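Local coordinates for lipoprotein (Clostridium difficile, PDB 4OTE), which probably binds methionine for uptake across the membrane as a lipoprotein of the NlpA family, and is seen here with selenomethionine bound, at residues 81-86 and 236-241; 86-92 and 186-191. The contacts are given in a common frame with arbitrary orientation. Numbering follows the deposited sequence.

Contact 1. Residues 81-86 and 236-241. With MSE (selenomethionine), chain C.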
loop_
_atom_site.group_PDB
_atom_site.type_symbol
_atom_site.label_atom_id
_atom_site.label_comp_id
_atom_site.label_asym_id
_atom_site.label_seq_id
_atom_site.Cartn_x
_atom_site.Cartn_y
_atom_site.Cartn_z
ATOM N N LYS A 81 1.476 -2.397 -13.689
ATOM C CA LYS A 81 2.124 -2.544 -12.380
ATOM C C LYS A 81 3.350 -1.627 -12.290
ATOM O O LYS A 81 4.159 -1.589 -13.217
ATOM C CB LYS A 81 2.581 -3.986 -12.163
ATOM C CG LYS A 81 1.481 -5.037 -12.141
ATOM C CD LYS A 81 2.098 -6.400 -11.861
ATOM C CE LYS A 81 1.163 -7.564 -12.162
ATOM N NZ LYS A 81 -0.203 -7.405 -11.600
ATOM N N LEU A 82 3.493 -0.901 -11.180
ATOM C CA LEU A 82 4.592 0.070 -11.043
ATOM C C LEU A 82 5.602 -0.329 -9.980
ATOM O O LEU A 82 6.799 -0.410 -10.253
ATOM C CB LEU A 82 4.039 1.461 -10.734
ATOM C CG LEU A 82 3.024 1.982 -11.752
ATOM C CD1 LEU A 82 2.510 3.343 -11.325
ATOM C CD2 LEU A 82 3.627 2.047 -13.151
ATOM N N TYR A 83 5.116 -0.577 -8.769
ATOM C CA TYR A 83 5.985 -0.918 -7.654
ATOM C C TYR A 83 5.210 -1.604 -6.538
ATOM O O TYR A 83 4.008 -1.370 -6.367
ATOM C CB TYR A 83 6.665 0.342 -7.106
ATOM C CG TYR A 83 5.707 1.490 -6.861
ATOM C CD1 TYR A 83 4.909 1.531 -5.718
ATOM C CD2 TYR A 83 5.602 2.533 -7.770
ATOM C CE1 TYR A 83 4.026 2.577 -5.498
ATOM C CE2 TYR A 83 4.726 3.587 -7.556
ATOM C CZ TYR A 83 3.942 3.607 -6.423
ATOM O OH TYR A 83 3.069 4.654 -6.218
ATOM N N VAL A 84 5.912 -2.450 -5.789
ATOM C CA VAL A 84 5.342 -3.143 -4.644
ATOM C C VAL A 84 5.784 -2.442 -3.366
ATOM O O VAL A 84 6.893 -1.905 -3.303
ATOM C CB VAL A 84 5.803 -4.610 -4.590
ATOM C CG1 VAL A 84 4.952 -5.389 -3.605
ATOM C CG2 VAL A 84 5.729 -5.252 -5.969
ATOM N N CYS A 85 4.913 -2.451 -2.362
ATOM C CA CYS A 85 5.188 -1.869 -1.065
ATOM C C CYS A 85 4.914 -2.950 -0.024
ATOM O O CYS A 85 3.853 -2.952 0.604
ATOM C CB CYS A 85 4.282 -0.654 -0.821
ATOM S SG CYS A 85 4.449 0.690 -2.026
ATOM N N PRO A 86 5.862 -3.893 0.146
ATOM C CA PRO A 86 5.630 -5.006 1.060
ATOM C C PRO A 86 5.259 -4.517 2.452
ATOM O O PRO A 86 5.854 -3.558 2.944
ATOM C CB PRO A 86 6.982 -5.726 1.101
ATOM C CG PRO A 86 7.686 -5.323 -0.141
ATOM C CD PRO A 86 7.204 -3.944 -0.462
ATOM N N ILE A 236 12.312 -0.619 0.444
ATOM C CA ILE A 236 10.937 -0.737 0.967
ATOM C C ILE A 236 9.857 -0.509 -0.091
ATOM O O ILE A 236 8.723 -0.939 0.090
ATOM C CB ILE A 236 10.681 0.163 2.206
ATOM C CG1 ILE A 236 10.710 1.653 1.856
ATOM C CG2 ILE A 236 11.705 -0.138 3.294
ATOM C CD1 ILE A 236 10.166 2.535 2.960
ATOM N N VAL A 237 10.200 0.172 -1.180
ATOM C CA VAL A 237 9.332 0.245 -2.355
ATOM C C VAL A 237 10.131 -0.313 -3.530
ATOM O O VAL A 237 11.172 0.226 -3.867
ATOM C CB VAL A 237 8.875 1.688 -2.651
ATOM C CG1 VAL A 237 7.941 1.722 -3.854
ATOM C CG2 VAL A 237 8.195 2.293 -1.429
ATOM N N ILE A 238 9.654 -1.402 -4.130
ATOM C CA ILE A 238 10.412 -2.100 -5.174
ATOM C C ILE A 238 9.710 -1.993 -6.524
ATOM O O ILE A 238 8.577 -2.445 -6.658
ATOM C CB ILE A 238 10.619 -3.595 -4.846
ATOM C CG1 ILE A 238 11.293 -3.762 -3.475
ATOM C CG2 ILE A 238 11.456 -4.268 -5.930
ATOM C CD1 ILE A 238 10.331 -3.811 -2.311
ATOM N N PRO A 239 10.388 -1.411 -7.533
ATOM C CA PRO A 239 9.809 -1.307 -8.879
ATOM C C PRO A 239 9.497 -2.668 -9.495
ATOM O O PRO A 239 10.223 -3.628 -9.253
ATOM C CB PRO A 239 10.913 -0.619 -9.696
ATOM C CG PRO A 239 11.817 0.013 -8.697
ATOM C CD PRO A 239 11.754 -0.853 -7.480
ATOM N N THR A 240 8.420 -2.738 -10.270
ATOM C CA THR A 240 8.075 -3.940 -11.028
ATOM C C THR A 240 8.173 -3.652 -12.526
ATOM O O THR A 240 7.362 -4.136 -13.313
ATOM C CB THR A 240 6.653 -4.443 -10.692
ATOM O OG1 THR A 240 5.688 -3.447 -11.049
ATOM C CG2 THR A 240 6.525 -4.759 -9.212
ATOM N N PHE A 241 9.166 -2.854 -12.907
ATOM C CA PHE A 241 9.427 -2.538 -14.311
ATOM C C PHE A 241 10.905 -2.204 -14.482
ATOM O O PHE A 241 11.609 -1.975 -13.495
ATOM C CB PHE A 241 8.547 -1.370 -14.787
ATOM C CG PHE A 241 8.835 -0.068 -14.089
ATOM C CD1 PHE A 241 9.778 0.818 -14.597
ATOM C CD2 PHE A 241 8.164 0.270 -12.926
ATOM C CE1 PHE A 241 10.048 2.012 -13.949
ATOM C CE2 PHE A 241 8.426 1.461 -12.274
ATOM C CZ PHE A 241 9.371 2.334 -12.788
ATOM O OXT PHE A 241 11.432 -2.156 -15.595
HETATM N N MSE C 301 0.766 1.118 -0.460
HETATM C CA MSE C 301 -0.279 0.154 0.024
HETATM C C MSE C 301 0.277 -1.225 -0.045
HETATM O O MSE C 301 0.718 -1.673 -1.109
HETATM O OXT MSE C 301 0.287 -1.922 0.972
HETATM C CB MSE C 301 -1.569 0.205 -0.794
HETATM C CG MSE C 301 -2.666 -0.668 -0.179
HETATM SE SE MSE C 301 -4.250 -0.734 -1.354
HETATM C CE MSE C 301 -4.870 1.096 -1.032
#

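Contact 2. Residues 86-92 and 186-191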
loop_
_atom_site.group_PDB
_atom_site.type_symbol
_atom_site.label_atom_id
_atom_site.label_comp_id
_atom_site.label_asym_id
_atom_site.label_seq_id
_atom_site.Cartn_x
_atom_site.Cartn_y
_atom_site.Cartn_z
ATOM N N PRO A 86 5.862 -3.893 0.146
ATOM C CA PRO A 86 5.630 -5.006 1.060
ATOM C C PRO A 86 5.259 -4.517 2.452
ATOM O O PRO A 86 5.854 -3.558 2.944
ATOM C CB PRO A 86 6.982 -5.726 1.101
ATOM C CG PRO A 86 7.686 -5.323 -0.141
ATOM C CD PRO A 86 7.204 -3.944 -0.462
ATOM N N ALA A 87 4.269 -5.162 3.064
ATOM C CA ALA A 87 3.901 -4.871 4.443
ATOM C C ALA A 87 5.103 -5.111 5.342
ATOM O O ALA A 87 5.825 -6.088 5.170
ATOM C CB ALA A 87 2.734 -5.744 4.881
ATOM N N ILE A 88 5.323 -4.204 6.281
ATOM C CA ILE A 88 6.428 -4.317 7.218
ATOM C C ILE A 88 5.874 -4.374 8.633
ATOM O O ILE A 88 4.975 -3.606 8.988
ATOM C CB ILE A 88 7.424 -3.146 7.063
ATOM C CG1 ILE A 88 8.150 -3.267 5.718
ATOM C CG2 ILE A 88 8.439 -3.144 8.208
ATOM C CD1 ILE A 88 8.949 -2.042 5.333
ATOM N N LEU A 89 6.398 -5.306 9.422
ATOM C CA LEU A 89 6.034 -5.440 10.823
ATOM C C LEU A 89 7.006 -4.590 11.636
ATOM O O LEU A 89 8.215 -4.830 11.607
ATOM C CB LEU A 89 6.100 -6.912 11.250
ATOM C CG LEU A 89 5.624 -7.284 12.663
ATOM C CD1 LEU A 89 4.161 -6.932 12.868
ATOM C CD2 LEU A 89 5.853 -8.765 12.931
ATOM N N TYR A 90 6.472 -3.583 12.327
ATOM C CA TYR A 90 7.270 -2.649 13.118
ATOM C C TYR A 90 7.133 -2.959 14.601
ATOM O O TYR A 90 6.137 -3.538 15.030
ATOM C CB TYR A 90 6.817 -1.207 12.873
ATOM C CG TYR A 90 7.066 -0.700 11.473
ATOM C CD1 TYR A 90 6.134 -0.910 10.465
ATOM C CD2 TYR A 90 8.223 0.006 11.159
ATOM C CE1 TYR A 90 6.348 -0.441 9.182
ATOM C CE2 TYR A 90 8.448 0.479 9.877
ATOM C CZ TYR A 90 7.505 0.254 8.890
ATOM O OH TYR A 90 7.711 0.714 7.610
ATOM N N SER A 91 8.133 -2.556 15.379
ATOM C CA SER A 91 8.125 -2.774 16.820
ATOM C C SER A 91 9.084 -1.816 17.519
ATOM O O SER A 91 10.184 -1.567 17.025
ATOM C CB SER A 91 8.508 -4.222 17.138
ATOM O OG SER A 91 8.482 -4.475 18.534
ATOM N N TYR A 92 8.646 -1.269 18.654
ATOM C CA TYR A 92 9.511 -0.489 19.544
ATOM C C TYR A 92 10.054 -1.340 20.700
ATOM O O TYR A 92 10.854 -0.854 21.499
ATOM C CB TYR A 92 8.751 0.702 20.151
ATOM C CG TYR A 92 8.395 1.835 19.211
ATOM C CD1 TYR A 92 9.116 2.071 18.040
ATOM C CD2 TYR A 92 7.350 2.706 19.523
ATOM C CE1 TYR A 92 8.788 3.119 17.198
ATOM C CE2 TYR A 92 7.019 3.758 18.686
ATOM C CZ TYR A 92 7.740 3.959 17.528
ATOM O OH TYR A 92 7.416 5.002 16.692
ATOM N N ASN A 186 13.417 -0.052 13.029
ATOM C CA ASN A 186 12.318 -0.643 13.802
ATOM C C ASN A 186 11.494 -1.738 13.120
ATOM O O ASN A 186 10.541 -2.250 13.708
ATOM C CB ASN A 186 11.393 0.480 14.278
ATOM C CG ASN A 186 11.979 1.245 15.443
ATOM O OD1 ASN A 186 12.523 2.335 15.277
ATOM N ND2 ASN A 186 11.909 0.653 16.627
ATOM N N GLY A 187 11.856 -2.103 11.895
ATOM C CA GLY A 187 11.181 -3.185 11.191
ATOM C C GLY A 187 11.777 -4.517 11.598
ATOM O O GLY A 187 12.994 -4.648 11.685
ATOM N N ILE A 188 10.923 -5.503 11.864
ATOM C CA ILE A 188 11.385 -6.840 12.248
ATOM C C ILE A 188 11.012 -7.922 11.228
ATOM O O ILE A 188 11.452 -9.058 11.334
ATOM C CB ILE A 188 10.872 -7.238 13.655
ATOM C CG1 ILE A 188 9.352 -7.420 13.674
ATOM C CG2 ILE A 188 11.284 -6.192 14.683
ATOM C CD1 ILE A 188 8.826 -7.927 15.003
ATOM N N TYR A 189 10.202 -7.565 10.240
ATOM C CA TYR A 189 9.799 -8.500 9.200
ATOM C C TYR A 189 9.237 -7.717 8.028
ATOM O O TYR A 189 8.451 -6.786 8.215
ATOM C CB TYR A 189 8.747 -9.485 9.728
ATOM C CG TYR A 189 8.049 -10.275 8.642
ATOM C CD1 TYR A 189 8.642 -11.405 8.085
ATOM C CD2 TYR A 189 6.802 -9.885 8.166
ATOM C CE1 TYR A 189 8.009 -12.129 7.089
ATOM C CE2 TYR A 189 6.164 -10.600 7.166
ATOM C CZ TYR A 189 6.768 -11.723 6.634
ATOM O OH TYR A 189 6.128 -12.428 5.641
ATOM N N THR A 190 9.665 -8.092 6.827
ATOM C CA THR A 190 9.131 -7.536 5.595
ATOM C C THR A 190 8.485 -8.669 4.813
ATOM O O THR A 190 9.046 -9.764 4.726
ATOM C CB THR A 190 10.244 -6.894 4.749
ATOM O OG1 THR A 190 10.991 -5.982 5.560
ATOM C CG2 THR A 190 9.660 -6.142 3.557
ATOM N N ALA A 191 7.308 -8.407 4.253
ATOM C CA ALA A 191 6.560 -9.429 3.521
ATOM C C ALA A 191 7.235 -9.752 2.190
ATOM O O ALA A 191 7.973 -8.926 1.652
ATOM C CB ALA A 191 5.126 -8.976 3.290
#

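Contact 1. Residues 81-86 and 236-241
T240 gives up the largest area in this contact, 75 Å², and does so through both backbone and side chain. Its N donates to L82 O (2.8 Å, 173° at the hydrogen), its OG1 lies 3.3 Å from K81 CB, and its CG2 packs 3.4 Å from V84 CG2. V84 (56 Å²) and I238 (51 Å²) form the hydrogen-bonded antiparallel pair: V84 N to I238 O measures 2.8 Å and I238 N to V84 O 2.9 Å, both at 164°. Their side chains share one face of the sheet, where I238 CD1 also reaches P86 CD at 3.6 Å. On the face carrying Y83 and P239, Y83 CD1 meets CG1 of loop residue V237 at 3.6 Å, and helices 13-22 and 223-233 cover them. Beyond T240, the terminal carboxylate of F241 forms a salt bridge with R226. The C-terminal tail thus adds a short antiparallel edge to strand 76-84 of one lobe, beside C85 of the selenomethionine pocket, consistent with the two-lobed periplasmic-binding-protein fold of the NlpA family.

Contact 2. Residues 86-92 and 186-191
Five hydrogen bonds join these segments, and their pattern is that of an antiparallel strand pair at one edge of a mixed five-stranded sheet in a lobe of the binding-protein fold. Three measure 2.8 Å: L89 N to Y189 O (168°), I188 N to L89 O (174°) and N186 ND2 to S91 O (163°). N186 ties its end a second time, its O accepting from S91 N at 2.9 Å, and A191 N to A87 O, also 2.9 Å, closes the other end. The axes of strands 88-90 and 187-190 run 159° apart, 4.7 Å at closest approach. Between the I88–T190 and Y90–G187 pairs stands one residue, L89, facing two, I188 and Y189; this extra residue marks a beta bulge. Side chains fill in around the ladder. L89 CD2 touches I188 CD1 at 3.7 Å and L89 CB lies 4.0 Å from Y189 CB, while strand 168-171, the other neighbour of 88-90 in the sheet, touches the L89 side chain through A168 and F170, and helix 112-124 contacts Y189. N186, most covered at 90 Å², also brings its ND2 to the ring edge of Y92, 3.4 Å from CD1.

Both contacts are antiparallel pairings in different sheets, and they share P86, where the chain passes from strand 76-84 to strand 88-90. Their centres are about 17 Å apart, yet I236 CG2 touches I88 CD1 at 3.9 Å. Each has six buried residues. Contact 1 has no exposed residue and its centre lies about 10 Å from the chain centre; contact 2 includes exposed Y92 and T190 and, about 14 Å out, pairs strand 88-90 with 187-190, one of its sheet's two outermost strands. Contact 1 bonds are all main-chain; contact 2 adds a side-chain amide. C85 of contact 1 lines the selenomethionine pocket; contact 2 contributes no pocket residue, though the A87 side chain lies about 6 Å from the ligand.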